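Local coordinates for helicase-like protein (Bacteroides thetaiotaomicron, PDB 2FG1), which is of unknown function but carries a macro domain and probably removes ADP-ribose by hydrolysis from ADP-ribosylated thymidine in DNA, at residues 55-58 against 59-62. Sequence-based numbering, arbitrary orientation.
Sequences QWYK and SQEE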
loop_
_atom_site.group_PDB
_atom_site.type_symbol
_atom_site.label_atom_id
_atom_site.label_comp_id
_atom_site.label_asym_id
_atom_site.label_seq_id
_atom_site.Cartn_x
_atom_site.Cartn_y
_atom_site.Cartn_z
ATOM N N GLN A 55 -14.289 -7.884 -4.819
ATOM C CA GLN A 55 -15.657 -7.609 -4.355
ATOM C C GLN A 55 -15.883 -6.115 -4.187
ATOM O O GLN A 55 -16.951 -5.592 -4.499
ATOM C CB GLN A 55 -15.977 -8.341 -3.050
ATOM C CG GLN A 55 -16.127 -9.846 -3.228
ATOM C CD GLN A 55 -16.781 -10.529 -2.042
ATOM O OE1 GLN A 55 -17.584 -9.915 -1.323
ATOM N NE2 GLN A 55 -16.470 -11.807 -1.848
ATOM N N TRP A 56 -14.866 -5.416 -3.692
ATOM C CA TRP A 56 -14.941 -3.966 -3.564
ATOM C C TRP A 56 -15.179 -3.289 -4.925
ATOM O O TRP A 56 -16.055 -2.423 -5.060
ATOM C CB TRP A 56 -13.655 -3.473 -2.902
ATOM C CG TRP A 56 -13.583 -2.023 -2.528
ATOM C CD1 TRP A 56 -14.612 -1.132 -2.373
ATOM C CD2 TRP A 56 -12.386 -1.317 -2.221
ATOM N NE1 TRP A 56 -14.110 0.105 -2.015
ATOM C CE2 TRP A 56 -12.747 0.012 -1.909
ATOM C CE3 TRP A 56 -11.034 -1.675 -2.200
ATOM C CZ2 TRP A 56 -11.799 0.984 -1.563
ATOM C CZ3 TRP A 56 -10.096 -0.710 -1.847
ATOM C CH2 TRP A 56 -10.487 0.599 -1.528
ATOM N N TYR A 57 -14.438 -3.722 -5.944
ATOM C CA TYR A 57 -14.618 -3.179 -7.287
ATOM C C TYR A 57 -16.058 -3.338 -7.754
ATOM O O TYR A 57 -16.660 -2.405 -8.295
ATOM C CB TYR A 57 -13.665 -3.850 -8.291
ATOM C CG TYR A 57 -13.975 -3.425 -9.706
ATOM C CD1 TYR A 57 -13.653 -2.145 -10.150
ATOM C CD2 TYR A 57 -14.629 -4.283 -10.590
ATOM C CE1 TYR A 57 -13.950 -1.730 -11.432
ATOM C CE2 TYR A 57 -14.946 -3.863 -11.886
ATOM C CZ TYR A 57 -14.595 -2.585 -12.289
ATOM O OH TYR A 57 -14.886 -2.141 -13.571
ATOM N N LYS A 58 -16.617 -4.519 -7.553
ATOM C CA LYS A 58 -17.998 -4.752 -7.979
ATOM C C LYS A 58 -19.036 -3.988 -7.184
ATOM O O LYS A 58 -20.063 -3.584 -7.734
ATOM C CB LYS A 58 -18.293 -6.227 -7.952
ATOM C CG LYS A 58 -17.642 -6.895 -9.120
ATOM C CD LYS A 58 -18.084 -8.285 -9.242
ATOM C CE LYS A 58 -17.560 -8.888 -10.532
ATOM N NZ LYS A 58 -17.624 -10.352 -10.372
ATOM N N SER A 59 -18.774 -3.762 -5.902
ATOM C CA SER A 59 -19.706 -3.025 -5.055
ATOM C C SER A 59 -19.789 -1.554 -5.467
ATOM O O SER A 59 -20.830 -0.904 -5.296
ATOM C CB SER A 59 -19.285 -3.132 -3.583
ATOM O OG SER A 59 -18.188 -2.274 -3.289
ATOM N N GLN A 60 -18.668 -1.023 -5.966
ATOM C CA GLN A 60 -18.503 0.410 -6.257
ATOM C C GLN A 60 -18.856 1.297 -5.068
ATOM O O GLN A 60 -19.320 2.441 -5.230
ATOM C CB GLN A 60 -19.230 0.818 -7.551
ATOM C CG GLN A 60 -18.460 0.406 -8.814
ATOM C CD GLN A 60 -17.126 1.140 -8.968
ATOM O OE1 GLN A 60 -17.075 2.379 -8.943
ATOM N NE2 GLN A 60 -16.042 0.380 -9.134
ATOM N N GLU A 61 -18.616 0.774 -3.870
ATOM C CA GLU A 61 -18.847 1.517 -2.644
ATOM C C GLU A 61 -17.541 2.135 -2.174
ATOM O O GLU A 61 -16.665 1.450 -1.633
ATOM C CB GLU A 61 -19.468 0.616 -1.582
ATOM C CG GLU A 61 -20.893 0.217 -1.927
ATOM C CD GLU A 61 -21.396 -0.969 -1.132
ATOM O OE1 GLU A 61 -20.943 -1.160 0.016
ATOM O OE2 GLU A 61 -22.252 -1.706 -1.661
ATOM N N GLU A 62 -17.420 3.437 -2.423
ATOM C CA GLU A 62 -16.187 4.199 -2.171
ATOM C C GLU A 62 -14.975 3.538 -2.840
ATOM O O GLU A 62 -13.907 3.423 -2.241
ATOM C CB GLU A 62 -15.951 4.402 -0.666
ATOM C CG GLU A 62 -17.073 5.155 0.040
ATOM C CD GLU A 62 -16.915 5.194 1.553
ATOM O OE1 GLU A 62 -15.818 5.546 2.045
ATOM O OE2 GLU A 62 -17.898 4.881 2.253
#
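Trp56 and Ser59 meet through the carbonyl of Trp56 at the C-terminal end of helix 48-59 in this macro-domain protein, where an ST turn leads the chain out toward strand 68-74. Ser59 OG donates to Trp56 O (2.8 Å) and at the same time accepts from Glu61 N (3.1 Å), the ST-turn bond, so one hydroxyl links the last turn to the departing loop. The chi1 of Ser59, 77°, sets OG between the backbone N and the carbonyl carbon, within range of both partners. Trp56 O takes a second donor, Gln60 N at 3.1 Å, while Ser59 N donates to Gln55 O in a regular helical bond. Gln60 then leaves the helix with positive phi. Its side chain, bent at chi2 (-66°), folds back over the helix end and lays NE2 on a lone pair of Tyr57 O, 3.0 Å away, supplying a donor to a carbonyl of the final turn; Gln60 N adds a weak bond to the same oxygen. The amide lies alongside the Tyr57 ring, the two planes nearly perpendicular.

Further along, the loop carbonyls are met by the buried indole. Trp56 NE1 gives its main bond to Glu61 O at 2.9 Å, the acceptor close to the ring plane, and only a weak one to Glu62 O. Phe63, the next residue of the loop, packs edge-to-face against both Trp56 and Tyr57. A phenylalanine in place of Trp56 would probably leave Glu61 O without its indole donor and also lose the weak bond to Glu62 O, removing the side-chain hydrogen bonds that tie the helix to this part of the loop. Beside NE1, the benzo edge of Trp56 also reaches the loop, with CZ2 only 3.3 Å from Glu62 O.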